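Side-chain contacts in citrate synthase (Metallosphaera sedula, PDB 6ABX), which probably catalyses the condensation of oxaloacetate with acetyl-CoA and water to citrate and CoA, a step of the tricarboxylic acid cycle: residues Leu104-Glu109 and Ile113-Lys118; Leu49-Lys54 and Arg332-Thr337; Arg288-Gly293 and Val306-Gly311. One frame throughout, in Å; residues are numbered along the deposited sequence.

Interaction 1: Leu104-Glu109 and Ile113-Lys118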
ATOM      1  N   LEU A 104       5.610 -10.291  -7.838  1.00 15.17           N
ATOM      2  CA  LEU A 104       6.798 -11.051  -7.548  1.00 16.30           C
ATOM      3  C   LEU A 104       7.146 -11.921  -8.750  1.00 16.05           C
ATOM      4  O   LEU A 104       8.301 -11.994  -9.134  1.00 18.14           O
ATOM      5  CB  LEU A 104       6.532 -11.905  -6.308  1.00 17.16           C
ATOM      6  CG  LEU A 104       7.595 -12.943  -5.933  1.00 20.59           C
ATOM      7  CD1 LEU A 104       8.941 -12.333  -5.712  1.00 22.56           C
ATOM      8  CD2 LEU A 104       7.170 -13.675  -4.665  1.00 21.87           C
ATOM      9  N   GLU A 105       6.112 -12.476  -9.394  1.00 15.75           N
ATOM     10  CA  GLU A 105       6.284 -13.418 -10.491  1.00 17.34           C
ATOM     11  C   GLU A 105       6.603 -12.692 -11.814  1.00 20.63           C
ATOM     12  O   GLU A 105       7.072 -13.352 -12.727  1.00 21.94           O
ATOM     13  CB  GLU A 105       5.054 -14.346 -10.599  1.00 17.91           C
ATOM     14  CG  GLU A 105       4.918 -15.337  -9.454  1.00 20.51           C
ATOM     15  CD  GLU A 105       3.573 -16.046  -9.206  1.00 25.51           C
ATOM     16  OE1 GLU A 105       2.731 -16.029 -10.107  1.00 25.97           O
ATOM     17  OE2 GLU A 105       3.359 -16.626  -8.074  1.00 25.80           O
ATOM     18  N   ASP A 106       6.342 -11.379 -11.948  1.00 19.02           N
ATOM     19  CA  ASP A 106       6.542 -10.680 -13.180  1.00 21.06           C
ATOM     20  C   ASP A 106       7.894  -9.963 -13.161  1.00 25.73           C
ATOM     21  O   ASP A 106       8.017  -8.853 -12.684  1.00 24.72           O
ATOM     22  CB  ASP A 106       5.369  -9.743 -13.489  1.00 19.32           C
ATOM     23  CG  ASP A 106       5.473  -9.018 -14.811  1.00 20.56           C
ATOM     24  OD1 ASP A 106       6.509  -9.214 -15.488  1.00 21.94           O
ATOM     25  OD2 ASP A 106       4.528  -8.227 -15.145  1.00 18.26           O
ATOM     26  N   ARG A 107       8.866 -10.584 -13.837  1.00 33.09           N
ATOM     27  CA  ARG A 107      10.250 -10.133 -13.804  1.00 39.77           C
ATOM     28  C   ARG A 107      10.526  -9.154 -14.954  1.00 42.32           C
ATOM     29  O   ARG A 107      11.633  -8.623 -15.020  1.00 47.35           O
ATOM     30  CB  ARG A 107      11.173 -11.357 -13.796  1.00 46.23           C
ATOM     31  CG  ARG A 107      10.968 -12.238 -12.567  1.00 50.30           C
ATOM     32  CD  ARG A 107      12.148 -13.114 -12.177  1.00 53.42           C
ATOM     33  NE  ARG A 107      12.231 -14.359 -12.943  1.00 56.91           N
ATOM     34  CZ  ARG A 107      11.430 -15.414 -12.783  1.00 57.82           C
ATOM     35  NH1 ARG A 107      10.338 -15.321 -12.043  1.00 56.21           N
ATOM     36  NH2 ARG A 107      11.728 -16.564 -13.362  1.00 60.09           N
ATOM     37  N   SER A 108       9.531  -8.873 -15.809  1.00 36.86           N
ATOM     38  CA  SER A 108       9.705  -7.907 -16.924  1.00 35.95           C
ATOM     39  C   SER A 108       9.919  -6.494 -16.351  1.00 40.19           C
ATOM     40  O   SER A 108       9.493  -6.214 -15.214  1.00 41.84           O
ATOM     41  CB  SER A 108       8.549  -7.955 -17.858  1.00 36.00           C
ATOM     42  OG  SER A 108       7.409  -7.400 -17.220  1.00 31.30           O
ATOM     43  N   GLU A 109      10.567  -5.617 -17.136  1.00 42.30           N
ATOM     44  CA  GLU A 109      10.877  -4.218 -16.711  1.00 43.41           C
ATOM     45  C   GLU A 109       9.977  -3.204 -17.435  1.00 38.67           C
ATOM     46  O   GLU A 109       9.616  -3.402 -18.603  1.00 38.39           O
ATOM     47  CB  GLU A 109      12.341  -3.866 -16.989  1.00 52.44           C
ATOM     48  CG  GLU A 109      12.841  -2.670 -16.188  1.00 59.63           C
ATOM     49  CD  GLU A 109      12.484  -2.708 -14.705  1.00 63.60           C
ATOM     50  OE1 GLU A 109      13.355  -3.108 -13.901  1.00 67.41           O
ATOM     51  OE2 GLU A 109      11.327  -2.331 -14.350  1.00 63.93           O
ATOM     52  N   ILE A 113       1.484   0.144 -18.368  1.00 15.86           N
ATOM     53  CA  ILE A 113       0.094  -0.122 -18.831  1.00 15.21           C
ATOM     54  C   ILE A 113      -0.050  -1.616 -19.123  1.00 15.65           C
ATOM     55  O   ILE A 113      -1.118  -2.191 -18.872  1.00 14.86           O
ATOM     56  CB  ILE A 113      -0.376   0.792 -19.986  1.00 17.58           C
ATOM     57  CG1 ILE A 113      -0.472   2.243 -19.505  1.00 20.58           C
ATOM     58  CG2 ILE A 113      -1.738   0.332 -20.511  1.00 18.62           C
ATOM     59  CD1 ILE A 113      -0.725   3.263 -20.621  1.00 24.27           C
ATOM     60  N   GLY A 114       1.010  -2.264 -19.638  1.00 14.59           N
ATOM     61  CA  GLY A 114       0.921  -3.731 -19.866  1.00 15.16           C
ATOM     62  C   GLY A 114       0.685  -4.497 -18.562  1.00 13.40           C
ATOM     63  O   GLY A 114      -0.057  -5.475 -18.550  1.00 14.66           O
ATOM     64  N   LYS A 115       1.329  -4.062 -17.479  1.00 12.40           N
ATOM     65  CA  LYS A 115       1.134  -4.698 -16.155  1.00 13.87           C
ATOM     66  C   LYS A 115      -0.252  -4.381 -15.611  1.00 12.98           C
ATOM     67  O   LYS A 115      -0.885  -5.262 -15.021  1.00 12.19           O
ATOM     68  CB  LYS A 115       2.273  -4.307 -15.212  1.00 14.77           C
ATOM     69  CG  LYS A 115       3.602  -4.930 -15.603  1.00 15.95           C
ATOM     70  CD  LYS A 115       4.802  -4.303 -14.925  1.00 18.01           C
ATOM     71  CE  LYS A 115       6.073  -5.045 -15.272  1.00 18.78           C
ATOM     72  NZ  LYS A 115       7.262  -4.322 -14.794  1.00 23.90           N
ATOM     73  N   ALA A 116      -0.754  -3.171 -15.882  1.00 12.53           N
ATOM     74  CA  ALA A 116      -2.127  -2.768 -15.499  1.00 12.69           C
ATOM     75  C   ALA A 116      -3.145  -3.677 -16.205  1.00 12.71           C
ATOM     76  O   ALA A 116      -4.107  -4.137 -15.625  1.00 10.92           O
ATOM     77  CB  ALA A 116      -2.332  -1.309 -15.827  1.00 12.72           C
ATOM     78  N   ILE A 117      -2.886  -3.949 -17.471  1.00 12.45           N
ATOM     79  CA  ILE A 117      -3.752  -4.835 -18.288  1.00 13.52           C
ATOM     80  C   ILE A 117      -3.739  -6.257 -17.719  1.00 12.07           C
ATOM     81  O   ILE A 117      -4.833  -6.834 -17.529  1.00 12.17           O
ATOM     82  CB  ILE A 117      -3.332  -4.821 -19.774  1.00 14.20           C
ATOM     83  CG1 ILE A 117      -3.707  -3.489 -20.426  1.00 15.74           C
ATOM     84  CG2 ILE A 117      -3.920  -6.016 -20.520  1.00 13.32           C
ATOM     85  CD1 ILE A 117      -2.998  -3.280 -21.759  1.00 17.97           C
ATOM     86  N   LYS A 118      -2.563  -6.763 -17.313  1.00 12.06           N
ATOM     87  CA  LYS A 118      -2.494  -8.066 -16.713  1.00 12.87           C
ATOM     88  C   LYS A 118      -3.331  -8.139 -15.428  1.00 11.97           C
ATOM     89  O   LYS A 118      -4.091  -9.092 -15.196  1.00 12.55           O
ATOM     90  CB  LYS A 118      -1.047  -8.473 -16.458  1.00 15.30           C
ATOM     91  CG  LYS A 118      -0.313  -8.887 -17.730  1.00 18.44           C
ATOM     92  CD  LYS A 118       1.120  -9.222 -17.483  1.00 20.62           C
ATOM     93  CE  LYS A 118       1.698  -9.902 -18.709  1.00 26.43           C
ATOM     94  NZ  LYS A 118       3.145 -10.143 -18.551  1.00 33.98           N
TER
HETATM   95  O   HOH W   1       4.317  -7.723 -17.765  1.00 36.47           O
HETATM   96  O   HOH W   2       8.528  -2.954 -12.857  1.00 39.03           O

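Interaction 2: Leu49-Lys54 and Arg332-Thr337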
ATOM      1  N   LEU A  49     -10.227   4.116 -22.895  1.00 10.79           N
ATOM      2  CA  LEU A  49     -10.338   5.585 -22.732  1.00 12.71           C
ATOM      3  C   LEU A  49      -9.509   6.053 -21.542  1.00 13.61           C
ATOM      4  O   LEU A  49      -8.715   7.041 -21.646  1.00 12.23           O
ATOM      5  CB  LEU A  49     -11.795   5.962 -22.559  1.00 13.87           C
ATOM      6  CG  LEU A  49     -12.081   7.421 -22.248  1.00 14.60           C
ATOM      7  CD1 LEU A  49     -11.650   8.320 -23.407  1.00 14.77           C
ATOM      8  CD2 LEU A  49     -13.535   7.577 -21.957  1.00 15.19           C
ATOM      9  N   LEU A  50      -9.658   5.352 -20.408  1.00 12.43           N
ATOM     10  CA  LEU A  50      -8.980   5.821 -19.206  1.00 12.36           C
ATOM     11  C   LEU A  50      -7.460   5.719 -19.363  1.00 12.53           C
ATOM     12  O   LEU A  50      -6.714   6.660 -18.984  1.00 12.49           O
ATOM     13  CB  LEU A  50      -9.501   5.022 -17.992  1.00 12.89           C
ATOM     14  CG  LEU A  50     -10.871   5.456 -17.517  1.00 13.01           C
ATOM     15  CD1 LEU A  50     -11.460   4.481 -16.497  1.00 12.29           C
ATOM     16  CD2 LEU A  50     -10.846   6.870 -16.929  1.00 14.51           C
ATOM     17  N   TRP A  51      -6.964   4.618 -19.915  1.00 11.90           N
ATOM     18  CA  TRP A  51      -5.508   4.395 -20.022  1.00 12.43           C
ATOM     19  C   TRP A  51      -4.877   5.227 -21.139  1.00 14.79           C
ATOM     20  O   TRP A  51      -3.813   5.764 -20.925  1.00 15.20           O
ATOM     21  CB  TRP A  51      -5.158   2.926 -20.237  1.00 13.05           C
ATOM     22  CG  TRP A  51      -5.191   2.115 -18.962  1.00 11.76           C
ATOM     23  CD1 TRP A  51      -4.763   2.487 -17.727  1.00 12.95           C
ATOM     24  CD2 TRP A  51      -5.643   0.757 -18.832  1.00 11.23           C
ATOM     25  NE1 TRP A  51      -4.946   1.471 -16.815  1.00 12.89           N
ATOM     26  CE2 TRP A  51      -5.470   0.387 -17.461  1.00 11.96           C
ATOM     27  CE3 TRP A  51      -6.138  -0.198 -19.730  1.00 12.54           C
ATOM     28  CZ2 TRP A  51      -5.797  -0.868 -16.984  1.00 11.34           C
ATOM     29  CZ3 TRP A  51      -6.462  -1.440 -19.249  1.00 13.25           C
ATOM     30  CH2 TRP A  51      -6.297  -1.768 -17.888  1.00 12.41           C
ATOM     31  N   TYR A  52      -5.560   5.361 -22.279  1.00 15.20           N
ATOM     32  CA  TYR A  52      -4.894   5.956 -23.490  1.00 16.73           C
ATOM     33  C   TYR A  52      -5.401   7.351 -23.821  1.00 18.31           C
ATOM     34  O   TYR A  52      -4.802   7.998 -24.688  1.00 19.88           O
ATOM     35  CB  TYR A  52      -5.074   5.013 -24.677  1.00 16.96           C
ATOM     36  CG  TYR A  52      -4.440   3.659 -24.504  1.00 16.46           C
ATOM     37  CD1 TYR A  52      -3.071   3.536 -24.309  1.00 18.60           C
ATOM     38  CD2 TYR A  52      -5.193   2.484 -24.502  1.00 15.48           C
ATOM     39  CE1 TYR A  52      -2.472   2.303 -24.142  1.00 19.72           C
ATOM     40  CE2 TYR A  52      -4.593   1.243 -24.353  1.00 19.02           C
ATOM     41  CZ  TYR A  52      -3.226   1.156 -24.149  1.00 18.82           C
ATOM     42  OH  TYR A  52      -2.614  -0.052 -23.980  1.00 20.92           O
ATOM     43  N   GLY A  53      -6.487   7.806 -23.213  1.00 16.59           N
ATOM     44  CA  GLY A  53      -6.905   9.182 -23.243  1.00 16.70           C
ATOM     45  C   GLY A  53      -7.874   9.537 -24.362  1.00 17.28           C
ATOM     46  O   GLY A  53      -8.265  10.677 -24.453  1.00 18.74           O
ATOM     47  N   LYS A  54      -8.275   8.552 -25.158  1.00 15.85           N
ATOM     48  CA  LYS A  54      -9.176   8.811 -26.274  1.00 17.05           C
ATOM     49  C   LYS A  54     -10.044   7.591 -26.516  1.00 15.05           C
ATOM     50  O   LYS A  54      -9.671   6.471 -26.150  1.00 14.86           O
ATOM     51  CB  LYS A  54      -8.361   9.157 -27.523  1.00 20.67           C
ATOM     52  CG  LYS A  54      -7.552   8.022 -28.110  1.00 26.61           C
ATOM     53  CD  LYS A  54      -6.555   8.462 -29.186  1.00 32.33           C
ATOM     54  CE  LYS A  54      -5.786   7.330 -29.871  1.00 35.98           C
ATOM     55  NZ  LYS A  54      -5.716   6.062 -29.085  1.00 34.47           N
ATOM     56  N   ARG A 332     -11.616  -0.755 -10.147  1.00  9.60           N
ATOM     57  CA  ARG A 332     -10.918   0.509  -9.714  1.00  9.99           C
ATOM     58  C   ARG A 332      -9.420   0.428 -10.029  1.00 10.37           C
ATOM     59  O   ARG A 332      -8.721   1.460 -10.126  1.00 10.97           O
ATOM     60  CB  ARG A 332     -11.267   0.811  -8.245  1.00 10.76           C
ATOM     61  CG  ARG A 332     -10.545   2.023  -7.671  1.00 10.63           C
ATOM     62  CD  ARG A 332     -10.892   3.312  -8.382  1.00 10.89           C
ATOM     63  NE  ARG A 332     -12.294   3.565  -8.389  1.00 11.61           N
ATOM     64  CZ  ARG A 332     -13.002   4.132  -7.390  1.00 13.18           C
ATOM     65  NH1 ARG A 332     -12.384   4.512  -6.255  1.00 13.94           N
ATOM     66  NH2 ARG A 332     -14.314   4.227  -7.517  1.00 13.32           N
ATOM     67  N   VAL A 333      -8.875  -0.786 -10.249  1.00 10.62           N
ATOM     68  CA  VAL A 333      -7.501  -0.958 -10.644  1.00 10.53           C
ATOM     69  C   VAL A 333      -7.191  -0.193 -11.919  1.00 10.10           C
ATOM     70  O   VAL A 333      -6.079   0.335 -12.084  1.00 11.29           O
ATOM     71  CB  VAL A 333      -7.123  -2.430 -10.768  1.00 10.79           C
ATOM     72  CG1 VAL A 333      -7.862  -3.137 -11.881  1.00 11.04           C
ATOM     73  CG2 VAL A 333      -5.635  -2.602 -10.926  1.00 11.42           C
ATOM     74  N   ILE A 334      -8.185  -0.019 -12.775  1.00  9.91           N
ATOM     75  CA  ILE A 334      -7.973   0.772 -14.014  1.00 10.99           C
ATOM     76  C   ILE A 334      -7.696   2.235 -13.638  1.00  9.89           C
ATOM     77  O   ILE A 334      -6.740   2.831 -14.063  1.00  9.76           O
ATOM     78  CB  ILE A 334      -9.173   0.614 -14.955  1.00 10.95           C
ATOM     79  CG1 ILE A 334      -9.313  -0.816 -15.482  1.00 10.80           C
ATOM     80  CG2 ILE A 334      -9.064   1.582 -16.109  1.00 12.59           C
ATOM     81  CD1 ILE A 334     -10.712  -1.180 -15.912  1.00 11.33           C
ATOM     82  N   GLY A 335      -8.555   2.823 -12.810  1.00  9.72           N
ATOM     83  CA  GLY A 335      -8.321   4.186 -12.330  1.00 11.36           C
ATOM     84  C   GLY A 335      -7.039   4.326 -11.539  1.00 12.07           C
ATOM     85  O   GLY A 335      -6.304   5.287 -11.750  1.00 11.44           O
ATOM     86  N   TRP A 336      -6.778   3.398 -10.616  1.00 11.04           N
ATOM     87  CA  TRP A 336      -5.571   3.459  -9.855  1.00 11.24           C
ATOM     88  C   TRP A 336      -4.347   3.612 -10.769  1.00 11.74           C
ATOM     89  O   TRP A 336      -3.437   4.473 -10.597  1.00 12.16           O
ATOM     90  CB  TRP A 336      -5.355   2.239  -8.979  1.00 11.32           C
ATOM     91  CG  TRP A 336      -6.290   2.144  -7.824  1.00 11.33           C
ATOM     92  CD1 TRP A 336      -6.907   3.156  -7.191  1.00 12.02           C
ATOM     93  CD2 TRP A 336      -6.591   0.950  -7.093  1.00 11.30           C
ATOM     94  NE1 TRP A 336      -7.647   2.679  -6.141  1.00 11.71           N
ATOM     95  CE2 TRP A 336      -7.437   1.330  -6.027  1.00 11.80           C
ATOM     96  CE3 TRP A 336      -6.226  -0.392  -7.222  1.00 12.00           C
ATOM     97  CZ2 TRP A 336      -7.970   0.408  -5.133  1.00 10.51           C
ATOM     98  CZ3 TRP A 336      -6.795  -1.312  -6.357  1.00 12.37           C
ATOM     99  CH2 TRP A 336      -7.698  -0.919  -5.371  1.00 11.30           C
ATOM    100  N   THR A 337      -4.277   2.688 -11.695  1.00 10.92           N
ATOM    101  CA  THR A 337      -3.129   2.608 -12.590  1.00 10.91           C
ATOM    102  C   THR A 337      -3.062   3.790 -13.575  1.00 11.42           C
ATOM    103  O   THR A 337      -1.925   4.291 -13.846  1.00 10.84           O
ATOM    104  CB  THR A 337      -3.061   1.256 -13.301  1.00 11.54           C
ATOM    105  OG1 THR A 337      -4.261   0.991 -14.041  1.00 10.40           O
ATOM    106  CG2 THR A 337      -2.813   0.109 -12.342  1.00 10.80           C
TER

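Interaction 3: Arg288-Gly293 and Val306-Gly311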
ATOM      1  N   ARG A 288     -38.017   1.492  -1.185  1.00 19.32           N
ATOM      2  CA  ARG A 288     -38.730   2.100  -0.053  1.00 21.41           C
ATOM      3  C   ARG A 288     -37.778   2.781   0.922  1.00 18.40           C
ATOM      4  O   ARG A 288     -38.064   3.900   1.372  1.00 18.20           O
ATOM      5  CB  ARG A 288     -39.621   1.091   0.666  1.00 23.29           C
ATOM      6  CG  ARG A 288     -40.848   0.691  -0.124  1.00 31.45           C
ATOM      7  CD  ARG A 288     -41.339  -0.676   0.298  1.00 36.42           C
ATOM      8  NE  ARG A 288     -42.786  -0.853   0.282  1.00 43.01           N
ATOM      9  CZ  ARG A 288     -43.541  -0.809   1.387  1.00 46.33           C
ATOM     10  NH1 ARG A 288     -43.134  -0.130   2.457  1.00 47.27           N
ATOM     11  NH2 ARG A 288     -44.680  -1.468   1.420  1.00 43.85           N
ATOM     12  N   VAL A 289     -36.633   2.150   1.252  1.00 15.39           N
ATOM     13  CA  VAL A 289     -35.671   2.775   2.100  1.00 15.38           C
ATOM     14  C   VAL A 289     -35.169   4.074   1.472  1.00 16.94           C
ATOM     15  O   VAL A 289     -35.021   5.119   2.146  1.00 14.87           O
ATOM     16  CB  VAL A 289     -34.474   1.852   2.403  1.00 15.42           C
ATOM     17  CG1 VAL A 289     -33.365   2.602   3.103  1.00 16.70           C
ATOM     18  CG2 VAL A 289     -34.891   0.636   3.203  1.00 16.02           C
ATOM     19  N   GLU A 290     -34.918   4.017   0.151  1.00 16.76           N
ATOM     20  CA  GLU A 290     -34.426   5.197  -0.547  1.00 18.43           C
ATOM     21  C   GLU A 290     -35.426   6.361  -0.418  1.00 18.04           C
ATOM     22  O   GLU A 290     -35.027   7.476  -0.081  1.00 18.65           O
ATOM     23  CB  GLU A 290     -34.156   4.850  -2.023  1.00 19.58           C
ATOM     24  CG  GLU A 290     -33.355   5.910  -2.741  1.00 22.63           C
ATOM     25  CD  GLU A 290     -33.726   6.065  -4.204  1.00 28.03           C
ATOM     26  OE1 GLU A 290     -33.002   6.763  -4.965  1.00 32.47           O
ATOM     27  OE2 GLU A 290     -34.784   5.541  -4.574  1.00 32.61           O
ATOM     28  N   GLU A 291     -36.713   6.062  -0.607  1.00 20.50           N
ATOM     29  CA  GLU A 291     -37.807   7.073  -0.562  1.00 23.41           C
ATOM     30  C   GLU A 291     -37.849   7.772   0.807  1.00 21.54           C
ATOM     31  O   GLU A 291     -37.864   8.996   0.879  1.00 23.63           O
ATOM     32  CB  GLU A 291     -39.169   6.453  -0.840  1.00 26.78           C
ATOM     33  CG  GLU A 291     -39.340   5.925  -2.251  1.00 34.60           C
ATOM     34  CD  GLU A 291     -40.670   5.217  -2.550  1.00 45.00           C
ATOM     35  OE1 GLU A 291     -41.308   4.657  -1.611  1.00 45.17           O
ATOM     36  OE2 GLU A 291     -41.072   5.214  -3.744  1.00 52.57           O
ATOM     37  N   ILE A 292     -37.786   6.993   1.885  1.00 21.47           N
ATOM     38  CA  ILE A 292     -37.847   7.525   3.272  1.00 22.35           C
ATOM     39  C   ILE A 292     -36.590   8.318   3.587  1.00 20.77           C
ATOM     40  O   ILE A 292     -36.615   9.416   4.173  1.00 22.94           O
ATOM     41  CB  ILE A 292     -38.068   6.388   4.293  1.00 24.00           C
ATOM     42  CG1 ILE A 292     -39.376   5.655   4.047  1.00 28.87           C
ATOM     43  CG2 ILE A 292     -37.976   6.907   5.721  1.00 28.70           C
ATOM     44  CD1 ILE A 292     -39.407   4.263   4.660  1.00 31.40           C
ATOM     45  N   GLY A 293     -35.422   7.754   3.220  1.00 19.48           N
ATOM     46  CA  GLY A 293     -34.156   8.388   3.413  1.00 19.81           C
ATOM     47  C   GLY A 293     -34.051   9.759   2.758  1.00 21.02           C
ATOM     48  O   GLY A 293     -33.520  10.730   3.341  1.00 21.22           O
ATOM     49  N   VAL A 306     -23.266   5.356  -4.224  1.00 14.83           N
ATOM     50  CA  VAL A 306     -23.170   4.197  -5.135  1.00 16.32           C
ATOM     51  C   VAL A 306     -23.398   2.873  -4.383  1.00 14.47           C
ATOM     52  O   VAL A 306     -24.014   1.952  -4.930  1.00 16.22           O
ATOM     53  CB  VAL A 306     -21.799   4.245  -5.847  1.00 17.48           C
ATOM     54  CG1 VAL A 306     -20.620   4.237  -4.881  1.00 19.29           C
ATOM     55  CG2 VAL A 306     -21.688   3.184  -6.915  1.00 18.44           C
ATOM     56  N   ASP A 307     -22.885   2.760  -3.154  1.00 15.61           N
ATOM     57  CA  ASP A 307     -23.015   1.504  -2.450  1.00 17.79           C
ATOM     58  C   ASP A 307     -24.403   1.277  -1.835  1.00 19.21           C
ATOM     59  O   ASP A 307     -24.587   0.231  -1.213  1.00 21.24           O
ATOM     60  CB  ASP A 307     -21.982   1.277  -1.349  1.00 19.57           C
ATOM     61  CG  ASP A 307     -21.801   2.395  -0.344  1.00 25.92           C
ATOM     62  OD1 ASP A 307     -22.664   3.270  -0.277  1.00 27.62           O
ATOM     63  OD2 ASP A 307     -20.734   2.375   0.354  1.00 35.21           O
ATOM     64  N   PHE A 308     -25.395   2.153  -2.071  1.00 16.32           N
ATOM     65  CA  PHE A 308     -26.745   1.798  -1.730  1.00 15.19           C
ATOM     66  C   PHE A 308     -27.240   0.631  -2.584  1.00 15.03           C
ATOM     67  O   PHE A 308     -27.944  -0.272  -2.087  1.00 14.71           O
ATOM     68  CB  PHE A 308     -27.635   3.024  -1.884  1.00 15.44           C
ATOM     69  CG  PHE A 308     -29.021   2.824  -1.334  1.00 15.00           C
ATOM     70  CD1 PHE A 308     -29.235   2.900   0.029  1.00 15.10           C
ATOM     71  CD2 PHE A 308     -30.076   2.494  -2.162  1.00 14.49           C
ATOM     72  CE1 PHE A 308     -30.518   2.760   0.546  1.00 13.99           C
ATOM     73  CE2 PHE A 308     -31.354   2.309  -1.641  1.00 15.52           C
ATOM     74  CZ  PHE A 308     -31.553   2.404  -0.275  1.00 15.28           C
ATOM     75  N   TYR A 309     -26.930   0.679  -3.893  1.00 13.65           N
ATOM     76  CA  TYR A 309     -27.455  -0.296  -4.873  1.00 14.70           C
ATOM     77  C   TYR A 309     -26.367  -1.299  -5.313  1.00 13.84           C
ATOM     78  O   TYR A 309     -26.727  -2.361  -5.772  1.00 14.71           O
ATOM     79  CB  TYR A 309     -27.999   0.427  -6.114  1.00 16.71           C
ATOM     80  CG  TYR A 309     -29.365   1.026  -5.881  1.00 17.29           C
ATOM     81  CD1 TYR A 309     -30.449   0.209  -5.608  1.00 19.60           C
ATOM     82  CD2 TYR A 309     -29.563   2.389  -5.883  1.00 19.73           C
ATOM     83  CE1 TYR A 309     -31.716   0.734  -5.370  1.00 22.31           C
ATOM     84  CE2 TYR A 309     -30.811   2.929  -5.564  1.00 19.56           C
ATOM     85  CZ  TYR A 309     -31.885   2.099  -5.325  1.00 21.46           C
ATOM     86  OH  TYR A 309     -33.111   2.655  -5.023  1.00 27.77           O
ATOM     87  N   SER A 310     -25.070  -0.965  -5.215  1.00 13.12           N
ATOM     88  CA  SER A 310     -24.028  -1.803  -5.877  1.00 13.84           C
ATOM     89  C   SER A 310     -24.030  -3.210  -5.292  1.00 14.66           C
ATOM     90  O   SER A 310     -24.024  -4.204  -6.049  1.00 13.83           O
ATOM     91  CB  SER A 310     -22.689  -1.189  -5.811  1.00 13.47           C
ATOM     92  OG  SER A 310     -22.254  -1.053  -4.463  1.00 14.73           O
ATOM     93  N   GLY A 311     -24.022  -3.326  -3.954  1.00 14.67           N
ATOM     94  CA  GLY A 311     -23.981  -4.661  -3.367  1.00 15.58           C
ATOM     95  C   GLY A 311     -25.158  -5.537  -3.791  1.00 13.93           C
ATOM     96  O   GLY A 311     -24.996  -6.710  -4.123  1.00 14.62           O
TER

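Interaction 1: Leu104-Glu109 and Ile113-Lys118
K115 reaches out from its helix across D106 to the backbone of S108. Its CB points at the loop. The chain leaves with CG anti to the carbonyl carbon (chi1 -70°) and runs extended from there, which carries the amine past the carboxylate. CG lies 3.5 Å from D106 OD2. CD follows a little farther from the same oxygen. CE touches two oxygens that lie to the same side of it: it sits 3.3 Å from S108 OG and again close to D106 OD2. These are contacts of the aliphatic part, and the two side chains cross obliquely. The amine passes beyond D106 and bonds to S108 O, with NZ to O at 3.0 Å. It approaches from above the carbonyl plane, 52° out of it. NZ also bonds to G110 O and to a water that reaches E109 OE2, so two carbonyls and a water grip it. K118 NZ approaches D106 through a second water, which lies 2.8 Å from NZ. That water also bonds D106 OD2 and S108 OG. D106 OD2 has a further partner in Y199 OH, on helix 198-209. D106 OD1 faces back into its own loop. It takes S108 OG at 2.7 Å on its syn side and S108 N at 3.1 Å on its anti side, both from one face of the carboxylate. With an alanine in place of D106, S108 N and OG would probably lose their shared acceptor and the loop would be freer to shift. This is a surface contact, although K115 itself is buried, and it lies away from the substrate sites. The bond from S108 N closes an Asx turn, and this turn lies in the short connection between helices 91-105 and 112-134 of a largely helical fold.

Interaction 2: Leu49-Lys54 and Arg332-Thr337
L50 and W51 of helix 43-52 pack on I334 and T337 of helix 324-343, a helix-helix contact inside the largely helical citrate synthase fold. The apolar part centres on I334. Its CG2 touches L50 CD1 at 3.8 Å, the two side chains crossing at about a right angle. The same methyl lies over one face of the W51 indole. It makes a CH-pi contact, 4.3 Å from the centroid of the five-membered ring and 22° off the ring normal. I334 CG1 sits against the benzo part of the indole, with W51 CZ2 at 3.8 Å. I117 and T120 of helix 112-134 also pack on the indole. All four side chains are buried. R332, five residues before T337 on the same helix, points elsewhere, to the oxaloacetate-binding site, where its NH2 bonds a citrate anion. The polar part is one bond between the helices. It satisfies the buried indole N-H and helps fix the rotation of the ring. T337 OG1 is placed for it by its first torsion (chi1 57°), between the backbone N and the carbonyl carbon. W51 NE1 donates to T337 OG1 at 2.9 Å, nearly straight at 161°, the oxygen lying at the ring edge, in the indole plane.

Interaction 3: Arg288-Gly293 and Val306-Gly311
E290 OE2 is held by a salt bridge to K267 NZ, and Y309 OH of the other segment comes to 3.4 Å from the same oxygen. That approach is a contact only; the hydroxyl of Y309 has its hydrogen bond with N287 OD1, one turn back on the helix of E290. The E290 carboxylate stands nearly upright to the phenol ring, their planes 83° apart. E290 is buried, and K267 probably balances its charge. Its CG lies anti to the backbone N (chi1 -167°), and the chain bends at chi2, which brings the carboxylate round to the tyrosine. The rest of the contact is apolar. F308 pushes the far end of its ring against the helix. V289 CG1 meets that end at the ring edge, close to the ring plane, 3.8 Å from F308 CE1. E290 CB lies 3.8 Å from F308 CE2, and F308 CZ is just as near to E290 N. F308 and Y309 also pack on each other: F308 CD2 lies 3.5 Å above one face of the Y309 ring, toward its rim. Two further rings meet F308. F225 stacks with it edge-to-face, and F251, which binds acetyl-CoA, meets it with planes about 85° apart. The V289 side chain comes to about 4 Å from that of L248, another acetyl-CoA-binding residue. D307, just before F308, is a predicted active-site residue. The two aromatic side chains thus tie the backbone next to D307 to the helix. The segment 306-311 runs into helix 310-316. Helix 277-297 supplies V289 and E290, with A286 also packing on the side chains of F308 and Y309. Helix 234-243 touches V289 through V234, and helix 261-270 brings K267 against Y309.

Overall arrangement
Interactions 1 and 2 are neighbours. Helix 112-134, which supplies K115 and K118 to interaction 1, turns A116 and I117 toward interaction 2, where A116 CB packs on W51 and T337. Interaction 3 stands apart, its centre about 28 Å from that of interaction 2 and about 38 Å from that of interaction 1, on the opposite side of the chain's centre. Interaction 1 is a surface contact of lysines, carboxylates, backbone carbonyls and waters. Interactions 2 and 3 are buried and mainly apolar. Interaction 2 adds one direct hydrogen bond, while the polar groups of interaction 3 bond outside its two segments. Both lie near substrate-binding residues; interaction 1 does not.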